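Local coordinates for protein tRNA (cytosine(72)-C(5))-methyltransferase (Pyrococcus horikoshii, PDB 5ZVE) that methylates the C5 position of cytosine 72 in several tRNAs, using S-adenosyl-L-methionine as the methyl donor, at residues A216-K230 / G246-L260. Residues are numbered along the deposited sequence; the frame is centred on the assembly and turned at random.
With SAH (S-adenosyl-L-homocysteine), chain C.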
ATOM      1  N   ALA A 216     -10.198 -14.460   2.038  1.00 26.55           N
ATOM      2  CA  ALA A 216     -11.445 -15.032   1.546  1.00 31.69           C
ATOM      3  C   ALA A 216     -11.226 -15.962   0.352  1.00 30.73           C
ATOM      4  O   ALA A 216     -11.854 -17.014   0.265  1.00 31.64           O
ATOM      5  CB  ALA A 216     -12.418 -13.923   1.181  1.00 27.20           C
ATOM      6  N   GLN A 217     -10.333 -15.588  -0.560  1.00 29.59           N
ATOM      7  CA  GLN A 217     -10.076 -16.436  -1.723  1.00 28.67           C
ATOM      8  C   GLN A 217      -9.179 -17.622  -1.356  1.00 28.86           C
ATOM      9  O   GLN A 217      -9.293 -18.692  -1.951  1.00 28.40           O
ATOM     10  CB  GLN A 217      -9.469 -15.628  -2.878  1.00 26.87           C
ATOM     11  CG  GLN A 217      -8.000 -15.280  -2.752  1.00 23.66           C
ATOM     12  CD  GLN A 217      -7.514 -14.419  -3.914  1.00 28.61           C
ATOM     13  OE1 GLN A 217      -8.099 -13.377  -4.214  1.00 23.65           O
ATOM     14  NE2 GLN A 217      -6.453 -14.864  -4.583  1.00 27.12           N
ATOM     15  N   LEU A 218      -8.296 -17.440  -0.379  1.00 25.70           N
ATOM     16  CA  LEU A 218      -7.508 -18.560   0.134  1.00 29.80           C
ATOM     17  C   LEU A 218      -8.406 -19.585   0.822  1.00 30.60           C
ATOM     18  O   LEU A 218      -8.117 -20.783   0.817  1.00 32.12           O
ATOM     19  CB  LEU A 218      -6.430 -18.082   1.110  1.00 30.69           C
ATOM     20  CG  LEU A 218      -5.309 -17.202   0.558  1.00 31.13           C
ATOM     21  CD1 LEU A 218      -4.546 -16.559   1.709  1.00 26.41           C
ATOM     22  CD2 LEU A 218      -4.373 -18.014  -0.343  1.00 25.06           C
ATOM     23  N   LEU A 219      -9.491 -19.102   1.423  1.00 33.10           N
ATOM     24  CA  LEU A 219     -10.482 -19.971   2.051  1.00 34.69           C
ATOM     25  C   LEU A 219     -11.457 -20.525   1.019  1.00 38.43           C
ATOM     26  O   LEU A 219     -12.265 -21.403   1.325  1.00 36.65           O
ATOM     27  CB  LEU A 219     -11.249 -19.217   3.141  1.00 35.28           C
ATOM     28  CG  LEU A 219     -10.475 -18.816   4.399  1.00 33.29           C
ATOM     29  CD1 LEU A 219     -11.435 -18.342   5.474  1.00 32.94           C
ATOM     30  CD2 LEU A 219      -9.632 -19.967   4.903  1.00 32.96           C
ATOM     31  N   GLU A 220     -11.372 -19.988  -0.196  1.00 35.13           N
ATOM     32  CA  GLU A 220     -12.263 -20.344  -1.296  1.00 34.53           C
ATOM     33  C   GLU A 220     -13.704 -20.065  -0.894  1.00 35.73           C
ATOM     34  O   GLU A 220     -14.603 -20.865  -1.142  1.00 38.11           O
ATOM     35  CB  GLU A 220     -12.067 -21.803  -1.710  1.00 36.60           C
ATOM     36  CG  GLU A 220     -10.689 -22.069  -2.301  1.00 36.47           C
ATOM     37  CD  GLU A 220     -10.445 -23.537  -2.593  1.00 43.03           C
ATOM     38  OE1 GLU A 220     -11.086 -24.387  -1.942  1.00 42.85           O
ATOM     39  OE2 GLU A 220      -9.606 -23.840  -3.469  1.00 45.63           O
ATOM     40  N   ASN A 221     -13.895 -18.904  -0.275  1.00 36.08           N
ATOM     41  CA  ASN A 221     -15.199 -18.426   0.175  1.00 40.71           C
ATOM     42  C   ASN A 221     -15.876 -19.334   1.203  1.00 37.16           C
ATOM     43  O   ASN A 221     -17.083 -19.236   1.418  1.00 37.14           O
ATOM     44  CB  ASN A 221     -16.126 -18.210  -1.028  1.00 34.95           C
ATOM     45  CG  ASN A 221     -16.293 -16.744  -1.369  1.00 33.26           C
ATOM     46  OD1 ASN A 221     -16.063 -15.877  -0.527  1.00 35.78           O
ATOM     47  ND2 ASN A 221     -16.696 -16.457  -2.602  1.00 33.77           N
ATOM     48  N   LYS A 222     -15.104 -20.214   1.834  1.00 33.22           N
ATOM     49  CA  LYS A 222     -15.628 -21.027   2.929  1.00 41.47           C
ATOM     50  C   LYS A 222     -15.319 -20.380   4.281  1.00 43.75           C
ATOM     51  O   LYS A 222     -14.503 -19.465   4.368  1.00 39.17           O
ATOM     52  CB  LYS A 222     -15.046 -22.441   2.878  1.00 43.41           C
ATOM     53  CG  LYS A 222     -15.032 -23.055   1.486  1.00 46.46           C
ATOM     54  CD  LYS A 222     -16.435 -23.374   0.991  1.00 46.09           C
ATOM     55  CE  LYS A 222     -17.021 -24.557   1.740  1.00 47.35           C
ATOM     56  NZ  LYS A 222     -16.090 -25.721   1.742  1.00 52.77           N
ATOM     57  N   GLY A 223     -15.938 -20.889   5.341  1.00 44.14           N
ATOM     58  CA  GLY A 223     -15.717 -20.353   6.672  1.00 39.33           C
ATOM     59  C   GLY A 223     -16.298 -18.966   6.870  1.00 34.47           C
ATOM     60  O   GLY A 223     -17.258 -18.574   6.205  1.00 31.25           O
ATOM     61  N   GLU A 224     -15.725 -18.223   7.810  1.00 37.19           N
ATOM     62  CA  GLU A 224     -16.150 -16.851   8.054  1.00 37.49           C
ATOM     63  C   GLU A 224     -14.959 -15.995   8.465  1.00 37.54           C
ATOM     64  O   GLU A 224     -14.071 -16.450   9.191  1.00 34.10           O
ATOM     65  CB  GLU A 224     -17.244 -16.803   9.132  1.00 38.64           C
ATOM     66  CG  GLU A 224     -17.583 -15.396   9.631  1.00 41.94           C
ATOM     67  CD  GLU A 224     -18.643 -15.389  10.723  1.00 52.81           C
ATOM     68  OE1 GLU A 224     -19.831 -15.171  10.403  1.00 55.92           O
ATOM     69  OE2 GLU A 224     -18.284 -15.587  11.905  1.00 52.65           O
ATOM     70  N   ILE A 225     -14.938 -14.762   7.972  1.00 34.27           N
ATOM     71  CA  ILE A 225     -13.920 -13.797   8.355  1.00 33.43           C
ATOM     72  C   ILE A 225     -14.586 -12.598   9.006  1.00 33.78           C
ATOM     73  O   ILE A 225     -15.495 -11.991   8.435  1.00 34.39           O
ATOM     74  CB  ILE A 225     -13.093 -13.321   7.153  1.00 31.24           C
ATOM     75  CG1 ILE A 225     -12.533 -14.513   6.375  1.00 36.87           C
ATOM     76  CG2 ILE A 225     -11.978 -12.392   7.614  1.00 29.08           C
ATOM     77  CD1 ILE A 225     -11.953 -14.130   5.021  1.00 28.62           C
ATOM     78  N   ILE A 226     -14.143 -12.264  10.208  1.00 32.23           N
ATOM     79  CA  ILE A 226     -14.631 -11.074  10.879  1.00 32.29           C
ATOM     80  C   ILE A 226     -13.705  -9.913  10.581  1.00 29.90           C
ATOM     81  O   ILE A 226     -12.518  -9.964  10.900  1.00 31.47           O
ATOM     82  CB  ILE A 226     -14.734 -11.281  12.391  1.00 34.69           C
ATOM     83  CG1 ILE A 226     -15.728 -12.401  12.690  1.00 32.27           C
ATOM     84  CG2 ILE A 226     -15.150  -9.988  13.072  1.00 32.62           C
ATOM     85  CD1 ILE A 226     -15.653 -12.910  14.087  1.00 38.81           C
ATOM     86  N   ALA A 227     -14.250  -8.869   9.968  1.00 30.13           N
ATOM     87  CA  ALA A 227     -13.441  -7.737   9.536  1.00 32.41           C
ATOM     88  C   ALA A 227     -13.842  -6.460  10.253  1.00 33.92           C
ATOM     89  O   ALA A 227     -14.984  -6.013  10.166  1.00 37.48           O
ATOM     90  CB  ALA A 227     -13.555  -7.556   8.036  1.00 33.93           C
ATOM     91  N   ILE A 228     -12.884  -5.874  10.961  1.00 36.53           N
ATOM     92  CA  ILE A 228     -13.147  -4.713  11.798  1.00 32.14           C
ATOM     93  C   ILE A 228     -12.511  -3.454  11.230  1.00 28.73           C
ATOM     94  O   ILE A 228     -11.379  -3.489  10.760  1.00 35.53           O
ATOM     95  CB  ILE A 228     -12.607  -4.939  13.225  1.00 36.85           C
ATOM     96  CG1 ILE A 228     -13.224  -6.196  13.836  1.00 34.93           C
ATOM     97  CG2 ILE A 228     -12.843  -3.721  14.100  1.00 36.03           C
ATOM     98  CD1 ILE A 228     -12.616  -6.585  15.148  1.00 34.55           C
ATOM     99  N   ASP A 229     -13.236  -2.343  11.283  1.00 31.10           N
ATOM    100  CA  ASP A 229     -12.647  -1.039  11.016  1.00 35.53           C
ATOM    101  C   ASP A 229     -13.462   0.057  11.691  1.00 36.85           C
ATOM    102  O   ASP A 229     -14.669  -0.085  11.874  1.00 41.56           O
ATOM    103  CB  ASP A 229     -12.541  -0.766   9.518  1.00 33.47           C
ATOM    104  CG  ASP A 229     -11.397   0.167   9.184  1.00 33.89           C
ATOM    105  OD1 ASP A 229     -11.556   1.394   9.354  1.00 36.22           O
ATOM    106  OD2 ASP A 229     -10.335  -0.326   8.754  1.00 36.41           O
ATOM    107  N   LYS A 230     -12.798   1.146  12.059  1.00 33.93           N
ATOM    108  CA  LYS A 230     -13.467   2.256  12.727  1.00 41.82           C
ATOM    109  C   LYS A 230     -14.131   3.205  11.734  1.00 42.35           C
ATOM    110  O   LYS A 230     -15.119   3.864  12.059  1.00 43.72           O
ATOM    111  CB  LYS A 230     -12.471   3.038  13.586  1.00 38.24           C
ATOM    112  CG  LYS A 230     -13.116   4.040  14.525  1.00 48.73           C
ATOM    113  CD  LYS A 230     -12.077   4.873  15.260  1.00 54.53           C
ATOM    114  CE  LYS A 230     -11.275   5.734  14.288  1.00 52.63           C
ATOM    115  NZ  LYS A 230     -10.371   6.696  14.988  1.00 51.79           N
ATOM    116  N   GLY A 246     -16.748 -10.699  -5.478  1.00 34.53           N
ATOM    117  CA  GLY A 246     -17.561 -11.882  -5.254  1.00 31.68           C
ATOM    118  C   GLY A 246     -17.271 -12.575  -3.935  1.00 39.03           C
ATOM    119  O   GLY A 246     -17.414 -13.794  -3.813  1.00 32.01           O
ATOM    120  N   VAL A 247     -16.865 -11.794  -2.939  1.00 37.50           N
ATOM    121  CA  VAL A 247     -16.543 -12.338  -1.625  1.00 34.24           C
ATOM    122  C   VAL A 247     -17.813 -12.546  -0.796  1.00 34.92           C
ATOM    123  O   VAL A 247     -18.584 -11.617  -0.581  1.00 34.93           O
ATOM    124  CB  VAL A 247     -15.571 -11.415  -0.870  1.00 36.42           C
ATOM    125  CG1 VAL A 247     -15.382 -11.893   0.556  1.00 32.86           C
ATOM    126  CG2 VAL A 247     -14.234 -11.352  -1.600  1.00 29.17           C
ATOM    127  N   LYS A 248     -18.029 -13.774  -0.340  1.00 34.84           N
ATOM    128  CA  LYS A 248     -19.226 -14.112   0.424  1.00 41.32           C
ATOM    129  C   LYS A 248     -18.831 -14.588   1.812  1.00 43.95           C
ATOM    130  O   LYS A 248     -19.619 -15.198   2.532  1.00 41.99           O
ATOM    131  CB  LYS A 248     -20.026 -15.197  -0.297  1.00 40.43           C
ATOM    132  CG  LYS A 248     -20.417 -14.827  -1.716  1.00 42.21           C
ATOM    133  CD  LYS A 248     -21.172 -15.956  -2.394  1.00 50.30           C
ATOM    134  CE  LYS A 248     -21.609 -15.570  -3.796  1.00 52.59           C
ATOM    135  NZ  LYS A 248     -22.496 -16.609  -4.389  1.00 60.65           N
ATOM    136  N   ASN A 249     -17.593 -14.281   2.172  1.00 43.96           N
ATOM    137  CA  ASN A 249     -16.918 -14.936   3.274  1.00 40.83           C
ATOM    138  C   ASN A 249     -16.778 -14.054   4.516  1.00 36.45           C
ATOM    139  O   ASN A 249     -16.324 -14.503   5.568  1.00 38.63           O
ATOM    140  CB  ASN A 249     -15.550 -15.412   2.770  1.00 33.24           C
ATOM    141  CG  ASN A 249     -14.933 -16.448   3.660  1.00 44.48           C
ATOM    142  OD1 ASN A 249     -15.632 -17.122   4.415  1.00 49.47           O
ATOM    143  ND2 ASN A 249     -13.628 -16.644   3.524  1.00 45.20           N
ATOM    144  N   VAL A 250     -17.178 -12.795   4.386  1.00 38.60           N
ATOM    145  CA  VAL A 250     -16.763 -11.770   5.333  1.00 33.71           C
ATOM    146  C   VAL A 250     -17.923 -11.128   6.086  1.00 37.96           C
ATOM    147  O   VAL A 250     -18.944 -10.772   5.495  1.00 38.35           O
ATOM    148  CB  VAL A 250     -15.964 -10.663   4.615  1.00 29.42           C
ATOM    149  CG1 VAL A 250     -15.551  -9.585   5.585  1.00 35.54           C
ATOM    150  CG2 VAL A 250     -14.736 -11.261   3.955  1.00 30.72           C
ATOM    151  N   LYS A 251     -17.755 -10.997   7.400  1.00 36.24           N
ATOM    152  CA  LYS A 251     -18.687 -10.252   8.238  1.00 40.56           C
ATOM    153  C   LYS A 251     -18.057  -8.943   8.702  1.00 37.67           C
ATOM    154  O   LYS A 251     -17.056  -8.944   9.423  1.00 37.43           O
ATOM    155  CB  LYS A 251     -19.123 -11.087   9.443  1.00 38.30           C
ATOM    156  CG  LYS A 251     -19.972 -10.324  10.452  1.00 48.02           C
ATOM    157  CD  LYS A 251     -21.280  -9.843   9.837  1.00 49.39           C
ATOM    158  CE  LYS A 251     -22.300  -9.466  10.905  1.00 41.06           C
ATOM    159  NZ  LYS A 251     -21.712  -8.599  11.960  1.00 55.19           N
ATOM    160  N   LEU A 252     -18.644  -7.831   8.277  1.00 35.85           N
ATOM    161  CA  LEU A 252     -18.152  -6.509   8.648  1.00 38.61           C
ATOM    162  C   LEU A 252     -18.722  -6.039   9.977  1.00 41.96           C
ATOM    163  O   LEU A 252     -19.927  -6.101  10.206  1.00 45.10           O
ATOM    164  CB  LEU A 252     -18.490  -5.483   7.564  1.00 38.21           C
ATOM    165  CG  LEU A 252     -17.436  -5.155   6.506  1.00 40.36           C
ATOM    166  CD1 LEU A 252     -16.862  -6.407   5.922  1.00 34.30           C
ATOM    167  CD2 LEU A 252     -18.058  -4.320   5.410  1.00 30.35           C
ATOM    168  N   VAL A 253     -17.843  -5.565  10.851  1.00 42.56           N
ATOM    169  CA  VAL A 253     -18.272  -4.925  12.084  1.00 38.83           C
ATOM    170  C   VAL A 253     -17.514  -3.607  12.255  1.00 44.05           C
ATOM    171  O   VAL A 253     -16.285  -3.554  12.157  1.00 41.68           O
ATOM    172  CB  VAL A 253     -18.088  -5.853  13.317  1.00 40.96           C
ATOM    173  CG1 VAL A 253     -19.001  -7.063  13.218  1.00 41.93           C
ATOM    174  CG2 VAL A 253     -16.651  -6.288  13.471  1.00 43.12           C
ATOM    175  N   GLN A 254     -18.268  -2.535  12.478  1.00 39.29           N
ATOM    176  CA  GLN A 254     -17.692  -1.224  12.734  1.00 39.91           C
ATOM    177  C   GLN A 254     -17.502  -1.000  14.230  1.00 45.24           C
ATOM    178  O   GLN A 254     -18.458  -1.107  15.000  1.00 48.84           O
ATOM    179  CB  GLN A 254     -18.585  -0.134  12.152  1.00 34.88           C
ATOM    180  CG  GLN A 254     -18.009   1.253  12.283  1.00 39.47           C
ATOM    181  CD  GLN A 254     -18.948   2.315  11.768  1.00 49.02           C
ATOM    182  OE1 GLN A 254     -20.021   2.012  11.247  1.00 54.06           O
ATOM    183  NE2 GLN A 254     -18.549   3.573  11.906  1.00 49.66           N
ATOM    184  N   MET A 255     -16.278  -0.652  14.623  1.00 40.59           N
ATOM    185  CA  MET A 255     -15.927  -0.500  16.036  1.00 44.77           C
ATOM    186  C   MET A 255     -14.470  -0.105  16.219  1.00 43.02           C
ATOM    187  O   MET A 255     -13.657  -0.254  15.306  1.00 37.48           O
ATOM    188  CB  MET A 255     -16.189  -1.800  16.806  1.00 39.35           C
ATOM    189  CG  MET A 255     -15.094  -2.835  16.628  1.00 39.77           C
ATOM    190  SD  MET A 255     -15.336  -4.337  17.589  1.00 40.12           S
ATOM    191  CE  MET A 255     -15.045  -3.726  19.251  1.00 37.94           C
ATOM    192  N   ASP A 256     -14.151   0.404  17.407  1.00 41.64           N
ATOM    193  CA  ASP A 256     -12.768   0.621  17.813  1.00 38.43           C
ATOM    194  C   ASP A 256     -12.138  -0.732  18.138  1.00 39.48           C
ATOM    195  O   ASP A 256     -12.508  -1.378  19.119  1.00 39.35           O
ATOM    196  CB  ASP A 256     -12.703   1.567  19.018  1.00 37.18           C
ATOM    197  CG  ASP A 256     -11.283   1.830  19.493  1.00 41.63           C
ATOM    198  OD1 ASP A 256     -10.321   1.355  18.852  1.00 42.61           O
ATOM    199  OD2 ASP A 256     -11.126   2.512  20.527  1.00 48.53           O
ATOM    200  N   ALA A 257     -11.185  -1.153  17.309  1.00 36.58           N
ATOM    201  CA  ALA A 257     -10.577  -2.481  17.427  1.00 38.92           C
ATOM    202  C   ALA A 257      -9.823  -2.680  18.737  1.00 36.30           C
ATOM    203  O   ALA A 257      -9.561  -3.810  19.142  1.00 33.71           O
ATOM    204  CB  ALA A 257      -9.650  -2.734  16.260  1.00 36.64           C
ATOM    205  N   ARG A 258      -9.465  -1.577  19.387  1.00 39.88           N
ATOM    206  CA  ARG A 258      -8.769  -1.636  20.665  1.00 39.36           C
ATOM    207  C   ARG A 258      -9.659  -2.200  21.767  1.00 40.38           C
ATOM    208  O   ARG A 258      -9.171  -2.643  22.804  1.00 35.16           O
ATOM    209  CB  ARG A 258      -8.264  -0.248  21.053  1.00 34.26           C
ATOM    210  CG  ARG A 258      -7.161   0.268  20.152  1.00 33.60           C
ATOM    211  CD  ARG A 258      -6.861   1.731  20.423  1.00 31.73           C
ATOM    212  NE  ARG A 258      -8.060   2.555  20.377  1.00 33.12           N
ATOM    213  CZ  ARG A 258      -8.082   3.847  20.675  1.00 32.34           C
ATOM    214  NH1 ARG A 258      -9.217   4.526  20.604  1.00 39.44           N
ATOM    215  NH2 ARG A 258      -6.969   4.457  21.056  1.00 31.97           N
ATOM    216  N   LYS A 259     -10.965  -2.173  21.534  1.00 38.91           N
ATOM    217  CA  LYS A 259     -11.929  -2.757  22.457  1.00 40.08           C
ATOM    218  C   LYS A 259     -12.367  -4.156  22.028  1.00 39.30           C
ATOM    219  O   LYS A 259     -13.364  -4.664  22.525  1.00 38.83           O
ATOM    220  CB  LYS A 259     -13.153  -1.848  22.590  1.00 43.70           C
ATOM    221  CG  LYS A 259     -12.828  -0.418  23.002  1.00 42.61           C
ATOM    222  CD  LYS A 259     -14.094   0.385  23.231  1.00 42.12           C
ATOM    223  CE  LYS A 259     -14.584   0.242  24.662  1.00 53.89           C
ATOM    224  NZ  LYS A 259     -13.728   1.013  25.606  1.00 61.77           N
ATOM    225  N   LEU A 260     -11.620  -4.772  21.111  1.00 35.92           N
ATOM    226  CA  LEU A 260     -11.963  -6.102  20.587  1.00 36.37           C
ATOM    227  C   LEU A 260     -12.402  -7.159  21.616  1.00 41.46           C
ATOM    228  O   LEU A 260     -13.376  -7.876  21.370  1.00 41.04           O
ATOM    229  CB  LEU A 260     -10.792  -6.684  19.786  1.00 38.81           C
ATOM    230  CG  LEU A 260     -11.079  -8.108  19.282  1.00 39.01           C
ATOM    231  CD1 LEU A 260     -12.248  -8.140  18.310  1.00 34.15           C
ATOM    232  CD2 LEU A 260      -9.871  -8.772  18.687  1.00 36.10           C
TER
HETATM  233  N   SAH C 401      -5.578  -3.996   6.106  1.00 21.31           N
HETATM  234  CA  SAH C 401      -6.168  -3.075   5.140  1.00 24.17           C
HETATM  235  CB  SAH C 401      -5.603  -1.664   5.301  1.00 27.48           C
HETATM  236  CG  SAH C 401      -5.362  -1.194   6.738  1.00 25.94           C
HETATM  237  SD  SAH C 401      -5.101   0.595   6.794  1.00 29.95           S
HETATM  238  C   SAH C 401      -6.032  -3.560   3.694  1.00 27.90           C
HETATM  239  O   SAH C 401      -5.272  -4.481   3.393  1.00 27.05           O
HETATM  240  OXT SAH C 401      -6.685  -3.045   2.788  1.00 25.63           O
HETATM  241  C5' SAH C 401      -5.411   0.707   8.579  1.00 28.39           C
HETATM  242  C4' SAH C 401      -6.887   0.801   8.957  1.00 31.48           C
HETATM  243  O4' SAH C 401      -7.020   0.859  10.363  1.00 32.68           O
HETATM  244  C3' SAH C 401      -7.602   2.033   8.417  1.00 33.52           C
HETATM  245  O3' SAH C 401      -8.607   1.624   7.518  1.00 28.40           O
HETATM  246  C2' SAH C 401      -8.267   2.681   9.617  1.00 28.73           C
HETATM  247  O2' SAH C 401      -9.618   2.955   9.338  1.00 32.63           O
HETATM  248  C1' SAH C 401      -8.179   1.604  10.678  1.00 31.02           C
HETATM  249  N9  SAH C 401      -8.138   2.120  12.064  1.00 32.92           N
HETATM  250  C8  SAH C 401      -7.431   3.184  12.563  1.00 35.45           C
HETATM  251  N7  SAH C 401      -7.686   3.288  13.889  1.00 31.85           N
HETATM  252  C5  SAH C 401      -8.546   2.306  14.243  1.00 34.29           C
HETATM  253  C6  SAH C 401      -9.131   1.954  15.454  1.00 37.60           C
HETATM  254  N6  SAH C 401      -8.874   2.642  16.564  1.00 35.16           N
HETATM  255  N1  SAH C 401      -9.986   0.874  15.501  1.00 40.64           N
HETATM  256  C2  SAH C 401     -10.259   0.152  14.354  1.00 39.85           C
HETATM  257  N3  SAH C 401      -9.677   0.508  13.156  1.00 37.18           N
HETATM  258  C4  SAH C 401      -8.834   1.568  13.104  1.00 32.14           C
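Ile228 fills the tight part of the contact: its CG1 presses on Val253 CG2 at 3.4 Å, tighter than usual for carbons, while its CG2 touches Met255 CG and its CD1 reaches Leu260 CD1. CG1 anti to the carbonyl carbon (chi1 -57°) and CG2 anti to the backbone N send one branch to Val253 and the other to Met255. On the other face of the sheet Ala227 CB sits more easily, 3.8 Å from Val250 CG1. Between the faces, parallel strands 225-229 and 250-254 are joined by backbone bonds, the shortest from Lys251 N to Ile225 O (2.7 Å); towards the ligand Asp229 N to Val253 O is weak, at 3.4 Å. The exposed rim is looser on both faces: the bent chain of Lys251 touches only through CB, and Gln254 NE2 makes a weak bond to Lys230 O. At the far end the Asn221 amide, from the type I' turn 219-222, grips the backbone just after helix 232-245: OD1 takes Lys248 N from above its carbonyl plane (2.9 Å), and ND2, with its partner in the amide plane, gives to Gly246 O (3.0 Å). Cutting the side chain back to an alanine here removes both bonds, and the helix-to-strand link would probably be freer to shift. At the other end, the Asp229 carboxylate lies at SAH ribose hydroxyls O2' and O3', Asp256 OD1 accepts from adenine N6, and Ala257 N donates to N1, so the end of strand 225-229 and the loop after strand 250-254 line the cofactor pocket of this Rossmann-like methyltransferase domain. Helix 232-245 completes the beta-alpha-beta unit and packs on Ala227 and Leu252, helix 210-218 lies against Ile225 and Val250, and strand 201-203 pairs with 225-229 across from 250-254.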